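Local coordinates for flagellar basal body protein (Helicobacter pylori, PDB 5NPY) that probably forms part of the flagellar hook, the curved, flexible joint between the basal-body rod and the filament, at residues A[197-202]-A[375-380]; A[201-206]-A[462-467]; A[419-424]-A[428-433]. All blocks are in the same frame, centred on the assembly; numbering follows the deposited sequence.

Contact 1 (A[197-202]-A[375-380]). With 144 (tris-hydroxymethyl-methyl-ammonium), chain B.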
# COMPACT_ATOMS: atom_id res chain seq x y z
N VAL A 197 -1.89 -0.00 6.98
CA VAL A 197 -3.03 -0.64 7.64
C VAL A 197 -3.02 -0.23 9.10
O VAL A 197 -1.96 -0.13 9.73
CB VAL A 197 -2.97 -2.18 7.50
CG1 VAL A 197 -1.66 -2.77 8.07
CG2 VAL A 197 -4.13 -2.82 8.16
N ASN A 198 -4.19 0.02 9.64
CA ASN A 198 -4.32 0.21 11.07
C ASN A 198 -4.85 -1.09 11.64
O ASN A 198 -5.75 -1.70 11.06
CB ASN A 198 -5.24 1.38 11.39
CG ASN A 198 -5.34 1.62 12.87
OD1 ASN A 198 -4.43 2.22 13.45
ND2 ASN A 198 -6.45 1.21 13.48
N LEU A 199 -4.27 -1.53 12.75
CA LEU A 199 -4.67 -2.79 13.37
C LEU A 199 -5.23 -2.48 14.75
O LEU A 199 -4.48 -2.09 15.65
CB LEU A 199 -3.50 -3.77 13.46
CG LEU A 199 -2.84 -4.27 12.14
CD1 LEU A 199 -1.64 -5.13 12.44
CD2 LEU A 199 -3.78 -5.05 11.26
N ASN A 200 -6.52 -2.64 14.91
CA ASN A 200 -7.16 -2.32 16.18
C ASN A 200 -7.39 -3.61 16.96
O ASN A 200 -7.97 -4.57 16.42
CB ASN A 200 -8.49 -1.61 15.95
CG ASN A 200 -9.10 -1.02 17.25
OD1 ASN A 200 -9.29 -1.73 18.23
ND2 ASN A 200 -9.40 0.27 17.24
N PRO A 201 -6.94 -3.67 18.21
CA PRO A 201 -6.98 -4.94 18.96
C PRO A 201 -8.37 -5.34 19.44
O PRO A 201 -8.50 -6.41 20.06
CB PRO A 201 -6.04 -4.68 20.16
CG PRO A 201 -6.02 -3.16 20.31
CD PRO A 201 -6.20 -2.60 18.91
N LYS A 202 -9.40 -4.54 19.18
CA LYS A 202 -10.74 -4.81 19.68
C LYS A 202 -11.79 -4.90 18.57
O LYS A 202 -12.99 -4.82 18.86
CB LYS A 202 -11.16 -3.75 20.70
CG LYS A 202 -10.11 -3.41 21.71
CD LYS A 202 -10.31 -4.19 22.99
CE LYS A 202 -9.36 -3.68 24.07
NZ LYS A 202 -9.54 -4.39 25.35
N SER A 375 -3.16 -11.08 3.43
CA SER A 375 -2.49 -11.07 4.72
C SER A 375 -3.52 -11.31 5.79
O SER A 375 -4.57 -10.66 5.78
CB SER A 375 -1.79 -9.74 5.02
OG SER A 375 -0.60 -9.61 4.30
N GLU A 376 -3.21 -12.21 6.71
CA GLU A 376 -4.01 -12.43 7.90
C GLU A 376 -3.15 -12.15 9.14
O GLU A 376 -1.99 -12.55 9.20
CB GLU A 376 -4.52 -13.85 7.93
CG GLU A 376 -5.12 -14.32 6.63
CD GLU A 376 -5.75 -15.69 6.82
OE1 GLU A 376 -5.22 -16.68 6.30
OE2 GLU A 376 -6.73 -15.76 7.59
N TYR A 377 -3.75 -11.48 10.12
CA TYR A 377 -3.04 -10.92 11.28
C TYR A 377 -3.60 -11.54 12.55
O TYR A 377 -4.82 -11.59 12.75
CB TYR A 377 -3.20 -9.38 11.33
CG TYR A 377 -2.86 -8.63 10.03
CD1 TYR A 377 -1.74 -7.80 9.95
CD2 TYR A 377 -3.67 -8.76 8.88
CE1 TYR A 377 -1.41 -7.11 8.77
CE2 TYR A 377 -3.36 -8.06 7.71
CZ TYR A 377 -2.22 -7.24 7.66
OH TYR A 377 -1.89 -6.56 6.49
N TYR A 378 -2.70 -11.99 13.43
CA TYR A 378 -3.07 -12.57 14.71
C TYR A 378 -2.29 -11.83 15.78
O TYR A 378 -1.06 -11.76 15.69
CB TYR A 378 -2.76 -14.06 14.75
CG TYR A 378 -3.30 -14.86 13.57
CD1 TYR A 378 -2.50 -15.13 12.47
CD2 TYR A 378 -4.59 -15.34 13.57
CE1 TYR A 378 -2.99 -15.86 11.38
CE2 TYR A 378 -5.08 -16.05 12.49
CZ TYR A 378 -4.28 -16.30 11.40
OH TYR A 378 -4.78 -17.01 10.34
N MET A 379 -2.98 -11.29 16.79
CA MET A 379 -2.32 -10.52 17.85
C MET A 379 -1.73 -11.42 18.91
O MET A 379 -2.39 -12.32 19.41
CB MET A 379 -3.27 -9.54 18.52
CG MET A 379 -2.55 -8.52 19.39
SD MET A 379 -3.73 -7.22 19.90
CE MET A 379 -4.12 -7.75 21.55
N THR A 380 -0.48 -11.15 19.27
CA THR A 380 0.26 -12.06 20.14
C THR A 380 0.70 -11.42 21.44
O THR A 380 0.97 -12.15 22.40
CB THR A 380 1.51 -12.59 19.41
OG1 THR A 380 2.33 -11.48 19.01
CG2 THR A 380 1.12 -13.40 18.18
C1 144 B . 7.56 -12.83 20.45
N 144 B . 6.15 -12.96 20.11
C2 144 B . 5.55 -14.04 20.88
O2 144 B . 5.82 -15.32 20.36
C3 144 B . 6.00 -13.24 18.68
O3 144 B . 4.70 -12.94 18.25
C4 144 B . 5.36 -11.74 20.39
O4 144 B . 6.00 -10.65 21.00
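Leu199 overlaps the ring of Tyr377 with both of its methyl groups. Here the end of strand 192-198 and the loop after it pack on a strand of a second beta sheet. Strand 192-198 belongs to a four-stranded sheet, and Tyr377 lies on strand 370-381 of a larger antiparallel sheet. CD2 of Leu199 sits over one face of the Tyr377 ring in a CH-pi contact, 4.0 Å from the centroid and 23° off the ring normal. It is displaced toward the rim. The other methyl, CD1, also reaches the ring, with Leu199 CD1 3.7 Å from Tyr377 CD1. Tyr377 CG stands anti to the carbonyl carbon (chi1 -51°), and this sets one face of the ring under Leu199 CD2. At the far end of the ring, Tyr377 OH is 4.1 Å from Val197 CG1. The hydroxyl itself is hydrogen-bonded to Thr359 of strand 346-364, so its polar end is satisfied within its own sheet. Trp398 and Val400 also pack on Tyr377. Further along, Met379 extends through its first two torsions and then bends at chi3 (100°). Met379 SD lies 3.4 Å from Pro201 CB. At the end of 375-380, Thr380 OG1 donates a hydrogen bond of 2.9 Å to O3 of the bound tris-hydroxymethyl-methyl-ammonium.

Contact 2 (A[201-206]-A[462-467])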
# COMPACT_ATOMS: atom_id res chain seq x y z
N PRO A 201 -6.94 -3.67 18.21
CA PRO A 201 -6.98 -4.94 18.96
C PRO A 201 -8.37 -5.34 19.44
O PRO A 201 -8.50 -6.41 20.06
CB PRO A 201 -6.04 -4.68 20.16
CG PRO A 201 -6.02 -3.16 20.31
CD PRO A 201 -6.20 -2.60 18.91
N LYS A 202 -9.40 -4.54 19.18
CA LYS A 202 -10.74 -4.81 19.68
C LYS A 202 -11.79 -4.90 18.57
O LYS A 202 -12.99 -4.82 18.86
CB LYS A 202 -11.16 -3.75 20.70
CG LYS A 202 -10.11 -3.41 21.71
CD LYS A 202 -10.31 -4.19 22.99
CE LYS A 202 -9.36 -3.68 24.07
NZ LYS A 202 -9.54 -4.39 25.35
N ASP A 203 -11.37 -5.04 17.32
CA ASP A 203 -12.31 -5.20 16.22
C ASP A 203 -12.81 -6.61 15.91
O ASP A 203 -13.99 -6.91 16.10
CB ASP A 203 -11.72 -4.68 14.91
CG ASP A 203 -11.88 -3.19 14.72
OD1 ASP A 203 -11.80 -2.78 13.54
OD2 ASP A 203 -12.05 -2.45 15.72
N HIS A 204 -11.93 -7.47 15.40
CA HIS A 204 -12.35 -8.75 14.87
C HIS A 204 -11.61 -9.80 15.68
O HIS A 204 -10.52 -9.56 16.19
CB HIS A 204 -12.09 -9.00 13.37
CG HIS A 204 -12.56 -7.88 12.48
ND1 HIS A 204 -13.73 -7.95 11.76
CD2 HIS A 204 -12.02 -6.68 12.20
CE1 HIS A 204 -13.89 -6.84 11.07
NE2 HIS A 204 -12.86 -6.04 11.33
N LEU A 205 -12.25 -10.96 15.82
CA LEU A 205 -11.69 -12.10 16.52
C LEU A 205 -11.87 -13.34 15.66
O LEU A 205 -12.79 -13.42 14.84
CB LEU A 205 -12.36 -12.32 17.88
CG LEU A 205 -12.13 -11.21 18.91
CD1 LEU A 205 -13.32 -11.16 19.91
CD2 LEU A 205 -10.77 -11.41 19.64
N LYS A 206 -10.96 -14.29 15.85
CA LYS A 206 -11.08 -15.63 15.30
C LYS A 206 -10.83 -16.63 16.43
O LYS A 206 -10.12 -16.34 17.41
CB LYS A 206 -10.08 -15.88 14.16
CG LYS A 206 -10.42 -15.28 12.81
CD LYS A 206 -11.21 -16.22 11.92
CE LYS A 206 -11.51 -15.56 10.57
NZ LYS A 206 -12.96 -15.41 10.23
N GLN A 462 -9.48 4.22 15.79
CA GLN A 462 -9.86 3.86 14.43
C GLN A 462 -10.08 2.35 14.33
O GLN A 462 -9.38 1.56 14.97
CB GLN A 462 -8.76 4.34 13.45
CG GLN A 462 -9.02 4.16 11.95
CD GLN A 462 -7.86 4.71 11.09
OE1 GLN A 462 -6.70 4.35 11.30
NE2 GLN A 462 -8.17 5.59 10.13
N ASP A 463 -11.07 1.94 13.52
CA ASP A 463 -11.24 0.51 13.25
C ASP A 463 -9.99 -0.08 12.59
O ASP A 463 -9.16 0.63 12.00
CB ASP A 463 -12.44 0.22 12.34
CG ASP A 463 -13.77 0.59 12.95
OD1 ASP A 463 -14.82 0.28 12.33
OD2 ASP A 463 -13.78 1.20 14.04
N SER A 464 -9.85 -1.40 12.68
CA SER A 464 -8.92 -2.06 11.77
C SER A 464 -9.30 -1.73 10.33
O SER A 464 -10.48 -1.75 9.97
CB SER A 464 -8.92 -3.57 11.99
OG SER A 464 -8.49 -3.88 13.31
N LYS A 465 -8.31 -1.34 9.53
CA LYS A 465 -8.61 -0.73 8.25
C LYS A 465 -7.37 -0.75 7.37
O LYS A 465 -6.27 -0.46 7.86
CB LYS A 465 -9.07 0.73 8.42
CG LYS A 465 -9.64 1.39 7.19
CD LYS A 465 -10.01 2.89 7.47
CE LYS A 465 -10.72 3.10 8.82
NZ LYS A 465 -12.19 2.70 8.82
N LEU A 466 -7.56 -1.03 6.08
CA LEU A 466 -6.51 -0.80 5.10
C LEU A 466 -6.58 0.64 4.59
O LEU A 466 -7.56 1.05 3.97
CB LEU A 466 -6.61 -1.80 3.95
CG LEU A 466 -5.53 -1.53 2.90
CD1 LEU A 466 -4.16 -2.05 3.40
CD2 LEU A 466 -5.92 -2.23 1.62
N LEU A 467 -5.53 1.41 4.89
CA LEU A 467 -5.46 2.82 4.54
C LEU A 467 -5.11 3.03 3.07
O LEU A 467 -5.79 3.78 2.36
CB LEU A 467 -4.42 3.52 5.41
CG LEU A 467 -4.57 3.15 6.88
CD1 LEU A 467 -3.59 3.99 7.66
CD2 LEU A 467 -6.03 3.47 7.33
O HOH W 1 -12.97 -3.21 10.56
O HOH W 2 -9.18 -6.29 14.14
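Asp203 reaches across to Ser464 along the whole length of its side chain. Asp203 CB lies 3.7 Å from Ser464 OG, so the start of the chain packs beside the serine hydroxyl. CG comes next and passes close to the backbone N of Ser464. At the tip, OD1 does most of the work. Ser464 N donates a hydrogen bond to Asp203 OD1 at 2.5 Å, a length too short to be taken literally at this resolution. The N-H...O angle is 142°, and the donor stands 51° out of the carboxylate plane. Asp203 OD1 also lies 3.3 Å from Asp463 CB. Asp203 OD2 lies near Asp463 CA and is 4.4 Å from Asp463 OD2. The two carboxylates are turned nearly at right angles, with 86° between their planes.

Two waters complete the contact. One donates to Asp203 OD1 and, at 2.9 Å, to Ser464 O. It is also 2.9 Å from His204 NE2, in the plane of the ring. The second accepts from His204 N and, at 2.6 Å, from Ser464 OG. Ser464 OG is beside its own backbone N and also takes a hydrogen bond from Asn200 N.

The contact joins the loop ahead of strand 204-207 to the loop that leads into strand 465-471. These strands belong to different sheets. The N-H of Ser464 and the first water both donate to Asp203 OD1, which would probably offset part of its negative charge. The nearby Asp463 carboxylate would act the other way and probably raise the proton affinity of both acids.

Contact 3 (A[419-424]-A[428-433])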
# COMPACT_ATOMS: atom_id res chain seq x y z
N GLU A 419 5.70 -13.20 9.18
CA GLU A 419 6.48 -12.04 9.57
C GLU A 419 5.90 -11.53 10.88
O GLU A 419 4.68 -11.57 11.09
CB GLU A 419 6.42 -10.98 8.46
CG GLU A 419 7.37 -9.83 8.62
CD GLU A 419 8.81 -10.30 8.61
OE1 GLU A 419 9.18 -11.09 7.71
OE2 GLU A 419 9.55 -9.91 9.54
N ILE A 420 6.77 -11.08 11.79
CA ILE A 420 6.32 -10.57 13.08
C ILE A 420 6.39 -9.05 13.04
O ILE A 420 7.40 -8.47 12.62
CB ILE A 420 7.13 -11.13 14.26
CG1 ILE A 420 7.00 -12.67 14.30
CG2 ILE A 420 6.63 -10.55 15.57
CD1 ILE A 420 7.87 -13.31 15.35
N VAL A 421 5.32 -8.41 13.49
CA VAL A 421 5.10 -6.97 13.36
C VAL A 421 4.92 -6.37 14.74
O VAL A 421 4.25 -6.98 15.58
CB VAL A 421 3.86 -6.74 12.47
CG1 VAL A 421 3.20 -5.48 12.77
CG2 VAL A 421 4.22 -6.86 11.02
N GLY A 422 5.54 -5.20 14.99
CA GLY A 422 5.45 -4.53 16.28
C GLY A 422 5.01 -3.08 16.13
O GLY A 422 4.98 -2.53 15.03
N PHE A 423 4.66 -2.46 17.25
CA PHE A 423 4.22 -1.06 17.24
C PHE A 423 4.95 -0.24 18.30
O PHE A 423 5.04 -0.65 19.45
CB PHE A 423 2.70 -0.92 17.44
CG PHE A 423 1.92 -1.37 16.26
CD1 PHE A 423 1.44 -2.66 16.18
CD2 PHE A 423 1.72 -0.52 15.18
CE1 PHE A 423 0.75 -3.10 15.06
CE2 PHE A 423 1.03 -0.95 14.06
CZ PHE A 423 0.54 -2.23 14.00
N ASP A 424 5.42 0.94 17.90
CA ASP A 424 6.06 1.85 18.84
C ASP A 424 5.10 2.22 19.96
O ASP A 424 3.97 2.64 19.72
CB ASP A 424 6.56 3.08 18.08
CG ASP A 424 7.34 4.04 18.96
OD1 ASP A 424 8.54 4.25 18.67
OD2 ASP A 424 6.76 4.60 19.91
N HIS A 428 2.26 5.72 17.35
CA HIS A 428 1.68 4.41 17.12
C HIS A 428 2.08 3.80 15.78
O HIS A 428 1.31 3.04 15.20
CB HIS A 428 0.17 4.50 17.31
CG HIS A 428 -0.19 4.72 18.75
ND1 HIS A 428 -0.53 3.69 19.59
CD2 HIS A 428 -0.14 5.84 19.51
CE1 HIS A 428 -0.74 4.17 20.80
NE2 HIS A 428 -0.51 5.47 20.78
N LYS A 429 3.30 4.08 15.32
CA LYS A 429 3.77 3.61 14.02
C LYS A 429 4.24 2.17 14.10
O LYS A 429 4.82 1.75 15.11
CB LYS A 429 4.90 4.48 13.48
CG LYS A 429 4.61 5.99 13.43
CD LYS A 429 3.51 6.36 12.43
CE LYS A 429 3.41 7.87 12.27
NZ LYS A 429 2.21 8.28 11.48
N MET A 430 3.98 1.41 13.04
CA MET A 430 4.40 0.02 12.96
C MET A 430 5.92 -0.12 12.83
O MET A 430 6.57 0.66 12.13
CB MET A 430 3.71 -0.67 11.77
CG MET A 430 3.88 -2.19 11.73
SD MET A 430 3.40 -3.01 10.17
CE MET A 430 1.69 -3.45 10.66
N LYS A 431 6.45 -1.20 13.42
CA LYS A 431 7.87 -1.57 13.41
C LYS A 431 7.99 -2.94 12.74
O LYS A 431 7.60 -3.95 13.34
CB LYS A 431 8.43 -1.64 14.83
CG LYS A 431 8.67 -0.33 15.56
CD LYS A 431 9.43 -0.62 16.86
CE LYS A 431 10.25 0.55 17.36
NZ LYS A 431 11.56 0.66 16.67
N SER A 432 8.52 -2.99 11.53
CA SER A 432 8.56 -4.26 10.82
C SER A 432 9.56 -4.16 9.68
O SER A 432 9.98 -3.07 9.28
CB SER A 432 7.19 -4.67 10.28
OG SER A 432 6.78 -3.77 9.26
N ALA A 433 9.92 -5.32 9.14
CA ALA A 433 10.91 -5.43 8.09
C ALA A 433 10.26 -5.99 6.83
O ALA A 433 9.45 -6.92 6.92
CB ALA A 433 12.08 -6.35 8.51
O HOH W 3 9.51 -7.61 10.58
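Gly422 and Lys431 form an antiparallel hydrogen-bonded pair, and Phe423 and Met430 form the non-hydrogen-bonded pair beside it. Gly422 N donates to Lys431 O at 2.9 Å, and Lys431 N donates to Gly422 O at 2.6 Å. Nearer the turn, Asp424 N gives a nearly straight bond (171°) to Lys429 O.

Met430 packs against both Val421 and Phe423. Its CG is anti to the backbone N (chi1 -170°), and the chain bends at chi3 (-95°), which brings CE back to Val421 CG1. That pair is tight, with Val421 CG1 and Met430 CE only 3.3 Å apart. Phe423 crosses Met430 on the same face of the sheet. Phe423 CE2 lies 3.5 Å from Met430 CB, and Phe423 CZ lies 3.7 Å from Met430 CE. On the other face, Lys431 CB packs beside Gly422 O. At the end away from the turn, a water donates to Glu419 OE2 and Ile420 O, and accepts from Ala433 N. Inside the turn, Asp424 OD2 is hydrogen-bonded to Ala426 N. Ile420 faces away from 428-433, and its side chain touches the bound tris-hydroxymethyl-methyl-ammonium.

Together these bonds define a beta hairpin, in which strand 411-423 turns back into the short strand 430-431.

Contacts 1 and 2 are neighbours, with centres about 6 Å apart, and share Pro201 and Lys202. They follow the chain from strand 192-198 of the four-stranded sheet into strand 204-207 of the larger sheet. Strand 465-471 pairs with 192-198. Contact 3 comes after contact 1 along the chain and is nested in the loop that contact 2 closes. The centres of contacts 1 and 3 are about 11 Å apart. Contacts 2 and 3 do not touch; their nearest atoms are about 8 Å apart. Contacts 1 and 2 join the two sheets. Contact 3 is a hairpin within the larger sheet, and its Phe423 and Met430 side chains pack on Leu199.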